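Side-chain contacts in ribonucleoside-diphosphate reductase (Pseudomonas aeruginosa, PDB 5IM3), which probably catalyses the reduction of ribonucleoside diphosphates to the deoxyribonucleotides needed for DNA synthesis, and binds dATP as an allosteric ligand: residues F351-S356 with V631-N636; R225-T230 with L298-L303; F684-M689 with E741-E746; H390-L395 with K431-T436. All coordinates share one frame; numbering follows the deposited sequence.

Followed from the N terminus, the chain first closes a loop at contact 2, where helix 219-239 of the second ATP cone packs on helix 297-307 of the all-alpha domain. Contact 1 opens later and spans a far longer excursion, from strand 353-355 to helix 620-640, tying that strand, which pairs with strand 600-608, to a helix of the barrel domain. Contact 4 is nested inside this excursion and joins two successive barrel helices, 382-395 and 427-440, at the boundary with the second subunit. Contact 3 follows in series, bringing helix 679-707 to the loop before helix 751-757; it lies across the chain's centre from contact 2. No two contacts cross or touch.

Contact 1: F351-S356 with V631-N636; sequences FDYMSS and VRMLDN
Tyr353 carries its ring anti to the backbone N (chi1 157°), out from the strand toward helix 620-640, while Met633 leaves that helix with CG anti to the carbonyl carbon and bends at chi3 (64°), which folds the methyl round to the tyrosine. The two side chains run past each other in opposite directions. Met633 CE lies at the ring edge, near the ring plane, 3.8 Å from Tyr353 CE1, and SD stands 5.0 Å from the ring centroid in an oblique Met-aromatic contact. Methionine suits this place because its flexible, polarisable thioether can follow the rim of a ring. The same methyl also reaches Ser355, 3.8 Å from CE to OG; a serine is small enough to leave room for it. The next residue, Leu634, brings CD2 to 3.4 Å from Tyr353 OH, its isobutyl group slanting across the end of the phenol. No hydrogen bond joins the segments. Strand 353-355 pairs antiparallel with strand 600-608, and helix 620-640 belongs to the crossover from that strand to its parallel neighbour 659-663. Leu347 and Phe344 of helix 337-349 and Leu330 of helix 319-330 close round the touching side chains.

Contact 2: R225-T230 with L298-L303; sequences RLLMDT and LGLQTL
A nearly parallel pair of helices forms this contact, joining helix 219-239 of the second ATP cone to helix 297-307 of the all-alpha domain through Met228, Leu227 and Leu300. The two short segments have axes 10.4 Å apart and inclined by 26°, a spacing that leaves room for one layer of interleaved side chains. Leu300 takes the largest share of that layer. With CG anti to its backbone N (chi1 -174°), it extends straight toward the other helix and presents both methyls to Met228. The methionine starts off along the flank of its own helix, but bends at chi2 and chi3 bring the methyl back: Met228 CE sits 3.7 Å from Leu300 CD2 and 3.9 Å from Leu300 CD1, lying over the fork between the two leucine methyls. The sulfur is a little farther off, with Met228 SD at 4.1 Å from Leu300 CD2. Branched leucine gives a broad apolar end, and unbranched methionine can curl over it. Both side chains also rest on Pro319, the first residue of helix 319-330. Leu227 points toward helix 297-307 and meets Leu300 in a looser contact. Gln301 folds its chain so that the amide turns toward Leu227; both residues are partly exposed, so the polar amide can sit where solvent is near. No hydrogen bond crosses between the helices, and the join rests on van der Waals packing, which brings Leu227 CD2 to 4.2 Å from Leu300 CD2 and 4.3 Å from Gln301 OE1.

Contact 3: F684-M689 with E741-E746; sequences FADQSM and EVDLSE
Asp686 is the residue of segment 684-689 that meets Asp743 and Ser745. Its helix, 679-707, and the loop between helices 724-735 and 751-757 both belong to the barrel domain, and the contact is a structural one away from the dATP sites. Along the helix, Phe684 and Ala685 come first and pack against Phe665 of helix 665-672. Next, Asp686 points at the loop with CG anti to the backbone N (chi1 -171°). Its OD2 stands 3.8 Å from Asp743 OD1 and equally 3.8 Å from Ser745 OG, neither pair a hydrogen bond. The two carboxylates are turned almost perpendicular, 88° between their planes. On the other side, the loop is shaped by an Asx turn: Ser745 N bonds Asp743 OD1 at 2.8 Å, coming from above the carboxylate plane, while Ser745 OG takes the syn lone pair of the same oxygen at 2.7 Å. Aspartate followed two places on by serine suits such a turn, since a single oxygen can receive both groups. Two acids so close would be unfavourable by themselves, but Lys868 NZ makes salt bridges to both Asp686 OD2 and Asp743 OD1, and Trp869 NE1 bonds Asp686 OD1. The lysine therefore joins helix and loop as a shared counterion, and its charge would be expected to favour the ionised form of both aspartates.

Contact 4: H390-L395 with K431-T436; sequences HDNAML and KVVNDT
Apolar packing comes first: Ala393 CB meets Thr436 CG2 at 4.0 Å, where the alpha carbons of these two residues approach to 6.6 Å. Alanine permits such closeness. Threonine places OG1 beside the backbone N (chi1 -65°), which leaves CG2 anti to that N and facing Ala393, and its hydroxyl for the bonds to Val432 O and to Tyr386 of the second subunit. A mixed contact lies beside it, with Val433 CG1 4.0 Å from Asn392 OD1; that oxygen has its hydrogen bond from Asn404 ND2 of strand 401-405, and the valine also packs on Trp406 and Val450. Helices 382-395 and 427-440 are successive crossover helices of the ten-stranded alpha-beta barrel, linking parallel strands 373-377, 401-405 and 450-455. In this family such a pair meets its counterpart from the other monomer in a four-helix dimer interface, with an effector site next to it; here Val440, a dATP-binding residue, lies about 4 Å from Thr436, side chain to side chain. Within its helix, Thr436 OG1 donates to Val432 O at 2.9 Å, reaching it from the opposite face to Thr436 N. Two polar groups reach the second subunit: Thr436 OG1 bonds its Tyr386 OH, and His390 NE2 its Ser383 OG.

Contact 1: F351-S356 with V631-N636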
loop_
_atom_site.group_PDB
_atom_site.type_symbol
_atom_site.label_atom_id
_atom_site.label_comp_id
_atom_site.label_asym_id
_atom_site.label_seq_id
_atom_site.Cartn_x
_atom_site.Cartn_y
_atom_site.Cartn_z
ATOM N N PHE A 351 -28.214 -32.590 34.295
ATOM C CA PHE A 351 -27.747 -31.827 33.143
ATOM C C PHE A 351 -28.603 -32.057 31.902
ATOM O O PHE A 351 -28.183 -31.712 30.793
ATOM C CB PHE A 351 -26.279 -32.132 32.810
ATOM C CG PHE A 351 -25.314 -31.880 33.945
ATOM C CD1 PHE A 351 -25.717 -31.246 35.110
ATOM C CD2 PHE A 351 -23.991 -32.276 33.832
ATOM C CE1 PHE A 351 -24.820 -31.023 36.138
ATOM C CE2 PHE A 351 -23.093 -32.054 34.858
ATOM C CZ PHE A 351 -23.506 -31.427 36.008
ATOM N N ASP A 352 -29.797 -32.637 32.053
ATOM C CA ASP A 352 -30.689 -32.787 30.907
ATOM C C ASP A 352 -31.155 -31.432 30.388
ATOM O O ASP A 352 -31.351 -31.262 29.177
ATOM C CB ASP A 352 -31.896 -33.644 31.289
ATOM C CG ASP A 352 -31.545 -35.110 31.451
ATOM O OD1 ASP A 352 -30.355 -35.464 31.304
ATOM O OD2 ASP A 352 -32.464 -35.907 31.731
ATOM N N TYR A 353 -31.335 -30.468 31.290
ATOM C CA TYR A 353 -31.735 -29.109 30.963
ATOM C C TYR A 353 -31.102 -28.202 32.005
ATOM O O TYR A 353 -30.825 -28.633 33.127
ATOM C CB TYR A 353 -33.266 -28.967 30.943
ATOM C CG TYR A 353 -33.790 -27.562 31.159
ATOM C CD1 TYR A 353 -34.052 -27.083 32.440
ATOM C CD2 TYR A 353 -34.044 -26.720 30.085
ATOM C CE1 TYR A 353 -34.539 -25.799 32.640
ATOM C CE2 TYR A 353 -34.530 -25.438 30.275
ATOM C CZ TYR A 353 -34.777 -24.985 31.554
ATOM O OH TYR A 353 -35.258 -23.711 31.742
ATOM N N MET A 354 -30.849 -26.952 31.628
ATOM C CA MET A 354 -30.243 -26.001 32.551
ATOM C C MET A 354 -30.949 -24.664 32.417
ATOM O O MET A 354 -31.036 -24.111 31.318
ATOM C CB MET A 354 -28.742 -25.847 32.286
ATOM C CG MET A 354 -27.998 -25.101 33.385
ATOM S SD MET A 354 -28.226 -25.826 35.026
ATOM C CE MET A 354 -27.545 -27.467 34.785
ATOM N N SER A 355 -31.450 -24.155 33.535
ATOM C CA SER A 355 -32.052 -22.836 33.546
ATOM C C SER A 355 -31.009 -21.785 33.188
ATOM O O SER A 355 -29.799 -22.020 33.257
ATOM C CB SER A 355 -32.654 -22.541 34.920
ATOM O OG SER A 355 -33.562 -23.561 35.303
ATOM N N SER A 356 -31.495 -20.612 32.797
ATOM C CA SER A 356 -30.608 -19.522 32.435
ATOM C C SER A 356 -29.800 -19.063 33.646
ATOM O O SER A 356 -30.135 -19.344 34.800
ATOM C CB SER A 356 -31.410 -18.350 31.875
ATOM O OG SER A 356 -32.313 -17.861 32.849
ATOM N N VAL A 631 -40.484 -26.626 29.865
ATOM C CA VAL A 631 -41.474 -25.589 29.588
ATOM C C VAL A 631 -42.206 -25.201 30.865
ATOM O O VAL A 631 -42.473 -24.019 31.109
ATOM C CB VAL A 631 -42.450 -26.061 28.492
ATOM C CG1 VAL A 631 -43.579 -25.050 28.301
ATOM C CG2 VAL A 631 -41.708 -26.283 27.178
ATOM N N ARG A 632 -42.545 -26.185 31.703
ATOM C CA ARG A 632 -43.219 -25.874 32.957
ATOM C C ARG A 632 -42.351 -24.980 33.834
ATOM O O ARG A 632 -42.825 -23.977 34.378
ATOM C CB ARG A 632 -43.581 -27.158 33.700
ATOM C CG ARG A 632 -44.442 -26.918 34.933
ATOM C CD ARG A 632 -44.710 -28.205 35.702
ATOM N NE ARG A 632 -45.674 -27.999 36.778
ATOM C CZ ARG A 632 -46.991 -28.112 36.638
ATOM N NH1 ARG A 632 -47.518 -28.434 35.464
ATOM N NH2 ARG A 632 -47.789 -27.903 37.680
ATOM N N MET A 633 -41.072 -25.331 33.980
ATOM C CA MET A 633 -40.165 -24.501 34.767
ATOM C C MET A 633 -40.100 -23.083 34.213
ATOM O O MET A 633 -40.083 -22.110 34.978
ATOM C CB MET A 633 -38.774 -25.131 34.792
ATOM C CG MET A 633 -38.740 -26.486 35.478
ATOM S SD MET A 633 -37.175 -27.350 35.271
ATOM C CE MET A 633 -36.042 -26.268 36.134
ATOM N N LEU A 634 -40.070 -22.942 32.886
ATOM C CA LEU A 634 -40.016 -21.609 32.293
ATOM C C LEU A 634 -41.316 -20.851 32.525
ATOM O O LEU A 634 -41.299 -19.639 32.762
ATOM C CB LEU A 634 -39.707 -21.707 30.798
ATOM C CG LEU A 634 -38.273 -22.102 30.433
ATOM C CD1 LEU A 634 -38.109 -22.217 28.921
ATOM C CD2 LEU A 634 -37.259 -21.111 30.998
ATOM N N ASP A 635 -42.454 -21.546 32.471
ATOM C CA ASP A 635 -43.717 -20.880 32.761
ATOM C C ASP A 635 -43.768 -20.428 34.214
ATOM O O ASP A 635 -44.314 -19.361 34.520
ATOM C CB ASP A 635 -44.890 -21.804 32.440
ATOM C CG ASP A 635 -46.199 -21.048 32.279
ATOM O OD1 ASP A 635 -46.224 -20.059 31.515
ATOM O OD2 ASP A 635 -47.200 -21.428 32.918
ATOM N N ASN A 636 -43.190 -21.221 35.123
ATOM C CA ASN A 636 -43.114 -20.814 36.522
ATOM C C ASN A 636 -42.274 -19.553 36.684
ATOM O O ASN A 636 -42.589 -18.691 37.513
ATOM C CB ASN A 636 -42.531 -21.945 37.367
ATOM C CG ASN A 636 -43.513 -23.078 37.594
ATOM O OD1 ASN A 636 -44.519 -23.199 36.895
ATOM N ND2 ASN A 636 -43.225 -23.913 38.583
#

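Contact 2: R225-T230 with L298-L303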
loop_
_atom_site.group_PDB
_atom_site.type_symbol
_atom_site.label_atom_id
_atom_site.label_comp_id
_atom_site.label_asym_id
_atom_site.label_seq_id
_atom_site.Cartn_x
_atom_site.Cartn_y
_atom_site.Cartn_z
ATOM N N ARG A 225 -13.731 -34.214 41.230
ATOM C CA ARG A 225 -14.115 -35.015 42.387
ATOM C C ARG A 225 -13.148 -34.824 43.547
ATOM O O ARG A 225 -13.562 -34.884 44.711
ATOM C CB ARG A 225 -14.206 -36.486 41.988
ATOM C CG ARG A 225 -15.290 -36.753 40.961
ATOM C CD ARG A 225 -15.236 -38.171 40.438
ATOM N NE ARG A 225 -16.080 -38.343 39.262
ATOM C CZ ARG A 225 -16.252 -39.496 38.623
ATOM N NH1 ARG A 225 -15.639 -40.597 39.045
ATOM N NH2 ARG A 225 -17.039 -39.548 37.560
ATOM N N LEU A 226 -11.869 -34.581 43.257
ATOM C CA LEU A 226 -10.910 -34.307 44.320
ATOM C C LEU A 226 -11.159 -32.942 44.949
ATOM O O LEU A 226 -11.140 -32.805 46.178
ATOM C CB LEU A 226 -9.485 -34.402 43.773
ATOM C CG LEU A 226 -9.067 -35.790 43.273
ATOM C CD1 LEU A 226 -7.729 -35.731 42.550
ATOM C CD2 LEU A 226 -9.011 -36.783 44.426
ATOM N N LEU A 227 -11.397 -31.918 44.123
ATOM C CA LEU A 227 -11.699 -30.591 44.648
ATOM C C LEU A 227 -12.941 -30.604 45.529
ATOM O O LEU A 227 -13.046 -29.807 46.468
ATOM C CB LEU A 227 -11.884 -29.605 43.492
ATOM C CG LEU A 227 -12.317 -28.183 43.861
ATOM C CD1 LEU A 227 -11.302 -27.529 44.790
ATOM C CD2 LEU A 227 -12.519 -27.345 42.602
ATOM N N MET A 228 -13.891 -31.496 45.240
ATOM C CA MET A 228 -15.117 -31.566 46.026
ATOM C C MET A 228 -14.832 -31.824 47.499
ATOM O O MET A 228 -15.636 -31.451 48.361
ATOM C CB MET A 228 -16.020 -32.663 45.465
ATOM C CG MET A 228 -17.465 -32.581 45.921
ATOM S SD MET A 228 -18.403 -31.339 45.011
ATOM C CE MET A 228 -18.411 -32.083 43.376
ATOM N N ASP A 229 -13.699 -32.461 47.809
ATOM C CA ASP A 229 -13.377 -32.758 49.200
ATOM C C ASP A 229 -13.211 -31.478 50.010
ATOM O O ASP A 229 -13.623 -31.414 51.174
ATOM C CB ASP A 229 -12.109 -33.610 49.270
ATOM C CG ASP A 229 -12.037 -34.447 50.533
ATOM O OD1 ASP A 229 -13.062 -35.056 50.906
ATOM O OD2 ASP A 229 -10.953 -34.497 51.152
ATOM N N THR A 230 -12.609 -30.446 49.411
ATOM C CA THR A 230 -12.490 -29.161 50.093
ATOM C C THR A 230 -13.854 -28.512 50.279
ATOM O O THR A 230 -14.124 -27.905 51.322
ATOM C CB THR A 230 -11.567 -28.223 49.310
ATOM O OG1 THR A 230 -10.311 -28.866 49.076
ATOM C CG2 THR A 230 -11.333 -26.928 50.082
ATOM N N LEU A 298 -14.027 -27.645 35.023
ATOM C CA LEU A 298 -14.471 -26.301 34.675
ATOM C C LEU A 298 -15.893 -26.049 35.156
ATOM O O LEU A 298 -16.215 -24.945 35.609
ATOM C CB LEU A 298 -14.369 -26.096 33.166
ATOM C CG LEU A 298 -14.842 -24.739 32.642
ATOM C CD1 LEU A 298 -14.019 -23.610 33.245
ATOM C CD2 LEU A 298 -14.777 -24.698 31.124
ATOM N N GLY A 299 -16.759 -27.059 35.066
ATOM C CA GLY A 299 -18.136 -26.874 35.493
ATOM C C GLY A 299 -18.256 -26.608 36.982
ATOM O O GLY A 299 -19.021 -25.738 37.407
ATOM N N LEU A 300 -17.496 -27.345 37.792
ATOM C CA LEU A 300 -17.561 -27.158 39.238
ATOM C C LEU A 300 -16.925 -25.837 39.651
ATOM O O LEU A 300 -17.472 -25.117 40.493
ATOM C CB LEU A 300 -16.879 -28.327 39.949
ATOM C CG LEU A 300 -16.994 -28.349 41.478
ATOM C CD1 LEU A 300 -18.443 -28.484 41.898
ATOM C CD2 LEU A 300 -16.155 -29.479 42.080
ATOM N N GLN A 301 -15.763 -25.512 39.077
ATOM C CA GLN A 301 -15.160 -24.204 39.299
ATOM C C GLN A 301 -16.156 -23.085 39.028
ATOM O O GLN A 301 -16.258 -22.131 39.807
ATOM C CB GLN A 301 -13.928 -24.039 38.406
ATOM C CG GLN A 301 -12.629 -24.501 39.041
ATOM C CD GLN A 301 -12.015 -23.442 39.938
ATOM O OE1 GLN A 301 -12.362 -23.327 41.115
ATOM N NE2 GLN A 301 -11.096 -22.658 39.380
ATOM N N THR A 302 -16.904 -23.190 37.927
ATOM C CA THR A 302 -17.842 -22.134 37.557
ATOM C C THR A 302 -18.889 -21.927 38.643
ATOM O O THR A 302 -19.130 -20.798 39.086
ATOM C CB THR A 302 -18.515 -22.477 36.228
ATOM O OG1 THR A 302 -17.524 -22.579 35.199
ATOM C CG2 THR A 302 -19.534 -21.406 35.846
ATOM N N LEU A 303 -19.534 -23.010 39.075
ATOM C CA LEU A 303 -20.549 -22.904 40.117
ATOM C C LEU A 303 -19.946 -22.400 41.420
ATOM O O LEU A 303 -20.475 -21.475 42.045
ATOM C CB LEU A 303 -21.228 -24.260 40.324
ATOM C CG LEU A 303 -22.086 -24.759 39.157
ATOM C CD1 LEU A 303 -22.628 -26.149 39.440
ATOM C CD2 LEU A 303 -23.227 -23.792 38.865
#

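Contact 3: F684-M689 with E741-E746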
loop_
_atom_site.group_PDB
_atom_site.type_symbol
_atom_site.label_atom_id
_atom_site.label_comp_id
_atom_site.label_asym_id
_atom_site.label_seq_id
_atom_site.Cartn_x
_atom_site.Cartn_y
_atom_site.Cartn_z
ATOM N N PHE A 684 -29.826 -33.517 10.570
ATOM C CA PHE A 684 -30.007 -33.657 12.011
ATOM C C PHE A 684 -30.486 -32.353 12.640
ATOM O O PHE A 684 -31.303 -32.367 13.568
ATOM C CB PHE A 684 -28.705 -34.119 12.666
ATOM C CG PHE A 684 -28.752 -34.105 14.165
ATOM C CD1 PHE A 684 -29.533 -35.018 14.855
ATOM C CD2 PHE A 684 -28.019 -33.176 14.885
ATOM C CE1 PHE A 684 -29.585 -35.004 16.238
ATOM C CE2 PHE A 684 -28.064 -33.157 16.268
ATOM C CZ PHE A 684 -28.849 -34.070 16.945
ATOM N N ALA A 685 -29.982 -31.213 12.156
ATOM C CA ALA A 685 -30.421 -29.926 12.689
ATOM C C ALA A 685 -31.898 -29.690 12.406
ATOM O O ALA A 685 -32.623 -29.144 13.246
ATOM C CB ALA A 685 -29.586 -28.795 12.091
ATOM N N ASP A 686 -32.358 -30.094 11.221
ATOM C CA ASP A 686 -33.765 -29.943 10.866
ATOM C C ASP A 686 -34.650 -30.811 11.752
ATOM O O ASP A 686 -35.594 -30.318 12.380
ATOM C CB ASP A 686 -33.958 -30.302 9.391
ATOM C CG ASP A 686 -35.347 -29.967 8.878
ATOM O OD1 ASP A 686 -36.312 -30.007 9.670
ATOM O OD2 ASP A 686 -35.472 -29.665 7.672
ATOM N N GLN A 687 -34.349 -32.111 11.818
ATOM C CA GLN A 687 -35.242 -33.055 12.480
ATOM C C GLN A 687 -35.191 -32.930 13.998
ATOM O O GLN A 687 -36.211 -33.129 14.665
ATOM C CB GLN A 687 -34.890 -34.476 12.054
ATOM C CG GLN A 687 -35.003 -34.701 10.559
ATOM C CD GLN A 687 -34.463 -36.047 10.130
ATOM O OE1 GLN A 687 -33.781 -36.157 9.111
ATOM N NE2 GLN A 687 -34.763 -37.083 10.906
ATOM N N SER A 688 -34.025 -32.617 14.564
ATOM C CA SER A 688 -33.946 -32.461 16.013
ATOM C C SER A 688 -34.756 -31.257 16.476
ATOM O O SER A 688 -35.403 -31.305 17.530
ATOM C CB SER A 688 -32.488 -32.336 16.456
ATOM O OG SER A 688 -31.806 -31.351 15.702
ATOM N N MET A 689 -34.744 -30.170 15.701
ATOM C CA MET A 689 -35.567 -29.018 16.051
ATOM C C MET A 689 -37.047 -29.323 15.871
ATOM O O MET A 689 -37.877 -28.885 16.676
ATOM C CB MET A 689 -35.169 -27.805 15.210
ATOM C CG MET A 689 -34.356 -26.778 15.975
ATOM S SD MET A 689 -35.196 -26.209 17.464
ATOM C CE MET A 689 -33.886 -26.398 18.668
ATOM N N GLU A 741 -36.075 -18.971 -0.535
ATOM C CA GLU A 741 -36.200 -20.400 -0.797
ATOM C C GLU A 741 -35.736 -21.140 0.445
ATOM O O GLU A 741 -34.597 -20.960 0.882
ATOM C CB GLU A 741 -35.377 -20.814 -2.017
ATOM C CG GLU A 741 -35.437 -22.297 -2.326
ATOM C CD GLU A 741 -34.736 -22.646 -3.619
ATOM O OE1 GLU A 741 -35.124 -22.097 -4.672
ATOM O OE2 GLU A 741 -33.791 -23.460 -3.580
ATOM N N VAL A 742 -36.615 -21.959 1.011
ATOM C CA VAL A 742 -36.318 -22.701 2.229
ATOM C C VAL A 742 -36.941 -24.084 2.116
ATOM O O VAL A 742 -38.017 -24.247 1.531
ATOM C CB VAL A 742 -36.824 -21.954 3.485
ATOM C CG1 VAL A 742 -38.293 -21.611 3.357
ATOM C CG2 VAL A 742 -36.571 -22.770 4.749
ATOM N N ASP A 743 -36.248 -25.081 2.657
ATOM C CA ASP A 743 -36.771 -26.440 2.674
ATOM C C ASP A 743 -38.032 -26.510 3.526
ATOM O O ASP A 743 -38.118 -25.894 4.590
ATOM C CB ASP A 743 -35.715 -27.399 3.220
ATOM C CG ASP A 743 -36.183 -28.836 3.220
ATOM O OD1 ASP A 743 -36.873 -29.233 4.182
ATOM O OD2 ASP A 743 -35.857 -29.569 2.262
ATOM N N LEU A 744 -39.020 -27.270 3.051
ATOM C CA LEU A 744 -40.310 -27.386 3.724
ATOM C C LEU A 744 -40.626 -28.824 4.125
ATOM O O LEU A 744 -41.791 -29.153 4.369
ATOM C CB LEU A 744 -41.418 -26.823 2.828
ATOM C CG LEU A 744 -41.949 -25.417 3.130
ATOM C CD1 LEU A 744 -40.832 -24.418 3.389
ATOM C CD2 LEU A 744 -42.825 -24.938 1.978
ATOM N N SER A 745 -39.615 -29.686 4.216
ATOM C CA SER A 745 -39.853 -31.088 4.519
ATOM C C SER A 745 -40.292 -31.261 5.971
ATOM O O SER A 745 -40.009 -30.433 6.842
ATOM C CB SER A 745 -38.598 -31.920 4.250
ATOM O OG SER A 745 -37.566 -31.603 5.169
ATOM N N GLU A 746 -40.995 -32.367 6.222
ATOM C CA GLU A 746 -41.529 -32.685 7.538
ATOM C C GLU A 746 -41.441 -34.187 7.758
ATOM O O GLU A 746 -41.720 -34.969 6.846
ATOM C CB GLU A 746 -42.989 -32.230 7.673
ATOM C CG GLU A 746 -43.219 -30.768 7.331
ATOM C CD GLU A 746 -44.685 -30.381 7.379
ATOM O OE1 GLU A 746 -45.037 -29.316 6.828
ATOM O OE2 GLU A 746 -45.483 -31.147 7.963
#

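Contact 4: H390-L395 with K431-T436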
loop_
_atom_site.group_PDB
_atom_site.type_symbol
_atom_site.label_atom_id
_atom_site.label_comp_id
_atom_site.label_asym_id
_atom_site.label_seq_id
_atom_site.Cartn_x
_atom_site.Cartn_y
_atom_site.Cartn_z
ATOM N N HIS A 390 -34.463 6.068 31.533
ATOM C CA HIS A 390 -34.700 5.691 32.920
ATOM C C HIS A 390 -34.946 4.190 33.049
ATOM O O HIS A 390 -34.423 3.545 33.964
ATOM C CB HIS A 390 -35.886 6.487 33.462
ATOM C CG HIS A 390 -36.197 6.220 34.901
ATOM N ND1 HIS A 390 -36.795 5.056 35.331
ATOM C CD2 HIS A 390 -36.020 6.982 36.007
ATOM C CE1 HIS A 390 -36.959 5.104 36.641
ATOM N NE2 HIS A 390 -36.498 6.263 37.075
ATOM N N ASP A 391 -35.739 3.620 32.138
ATOM C CA ASP A 391 -35.990 2.183 32.165
ATOM C C ASP A 391 -34.708 1.399 31.917
ATOM O O ASP A 391 -34.452 0.387 32.581
ATOM C CB ASP A 391 -37.053 1.813 31.130
ATOM C CG ASP A 391 -38.418 2.373 31.473
ATOM O OD1 ASP A 391 -38.661 2.670 32.660
ATOM O OD2 ASP A 391 -39.257 2.509 30.556
ATOM N N ASN A 392 -33.887 1.853 30.966
ATOM C CA ASN A 392 -32.602 1.210 30.715
ATOM C C ASN A 392 -31.800 1.084 32.000
ATOM O O ASN A 392 -31.254 0.019 32.307
ATOM C CB ASN A 392 -31.805 2.009 29.680
ATOM C CG ASN A 392 -32.105 1.593 28.252
ATOM O OD1 ASN A 392 -31.268 1.767 27.369
ATOM N ND2 ASN A 392 -33.292 1.045 28.015
ATOM N N ALA A 393 -31.727 2.170 32.768
ATOM C CA ALA A 393 -30.947 2.151 34.000
ATOM C C ALA A 393 -31.534 1.165 35.004
ATOM O O ALA A 393 -30.803 0.367 35.599
ATOM C CB ALA A 393 -30.871 3.558 34.593
ATOM N N MET A 394 -32.859 1.194 35.197
ATOM C CA MET A 394 -33.484 0.317 36.191
ATOM C C MET A 394 -33.356 -1.151 35.799
ATOM O O MET A 394 -33.063 -2.002 36.646
ATOM C CB MET A 394 -34.959 0.680 36.369
ATOM C CG MET A 394 -35.211 2.086 36.888
ATOM S SD MET A 394 -34.323 2.451 38.407
ATOM C CE MET A 394 -32.915 3.316 37.772
ATOM N N LEU A 395 -33.586 -1.467 34.524
ATOM C CA LEU A 395 -33.507 -2.850 34.071
ATOM C C LEU A 395 -32.083 -3.383 34.137
ATOM O O LEU A 395 -31.881 -4.591 34.299
ATOM C CB LEU A 395 -34.057 -2.952 32.649
ATOM C CG LEU A 395 -35.534 -2.576 32.507
ATOM C CD1 LEU A 395 -35.926 -2.419 31.046
ATOM C CD2 LEU A 395 -36.410 -3.619 33.176
ATOM N N LYS A 431 -25.815 8.628 22.699
ATOM C CA LYS A 431 -24.682 8.926 23.561
ATOM C C LYS A 431 -25.089 8.900 25.030
ATOM O O LYS A 431 -24.312 8.478 25.888
ATOM C CB LYS A 431 -24.088 10.282 23.189
ATOM C CG LYS A 431 -22.969 10.725 24.116
ATOM C CD LYS A 431 -21.703 9.912 23.882
ATOM C CE LYS A 431 -21.017 10.343 22.598
ATOM N NZ LYS A 431 -19.647 9.787 22.514
ATOM N N VAL A 432 -26.299 9.375 25.333
ATOM C CA VAL A 432 -26.804 9.285 26.700
ATOM C C VAL A 432 -26.992 7.823 27.096
ATOM O O VAL A 432 -26.660 7.420 28.210
ATOM C CB VAL A 432 -28.113 10.081 26.839
ATOM C CG1 VAL A 432 -28.659 9.977 28.258
ATOM C CG2 VAL A 432 -27.887 11.550 26.455
ATOM N N VAL A 433 -27.532 7.009 26.188
ATOM C CA VAL A 433 -27.644 5.571 26.431
ATOM C C VAL A 433 -26.272 4.986 26.717
ATOM O O VAL A 433 -26.068 4.262 27.695
ATOM C CB VAL A 433 -28.305 4.875 25.226
ATOM C CG1 VAL A 433 -28.240 3.359 25.383
ATOM C CG2 VAL A 433 -29.737 5.346 25.057
ATOM N N ASN A 434 -25.313 5.293 25.841
ATOM C CA ASN A 434 -23.968 4.749 25.963
ATOM C C ASN A 434 -23.379 5.022 27.340
ATOM O O ASN A 434 -22.794 4.130 27.963
ATOM C CB ASN A 434 -23.088 5.353 24.869
ATOM C CG ASN A 434 -21.670 4.850 24.919
ATOM O OD1 ASN A 434 -21.330 3.853 24.283
ATOM N ND2 ASN A 434 -20.827 5.538 25.676
ATOM N N ASP A 435 -23.533 6.254 27.838
ATOM C CA ASP A 435 -22.960 6.610 29.127
ATOM C C ASP A 435 -23.771 6.067 30.293
ATOM O O ASP A 435 -23.233 5.945 31.397
ATOM C CB ASP A 435 -22.830 8.128 29.240
ATOM C CG ASP A 435 -21.825 8.698 28.253
ATOM O OD1 ASP A 435 -21.801 8.238 27.091
ATOM O OD2 ASP A 435 -21.053 9.600 28.640
ATOM N N THR A 436 -25.043 5.736 30.071
ATOM C CA THR A 436 -25.816 5.046 31.096
ATOM C C THR A 436 -25.337 3.608 31.256
ATOM O O THR A 436 -25.211 3.110 32.377
ATOM C CB THR A 436 -27.300 5.093 30.737
ATOM O OG1 THR A 436 -27.749 6.453 30.773
ATOM C CG2 THR A 436 -28.132 4.253 31.701
#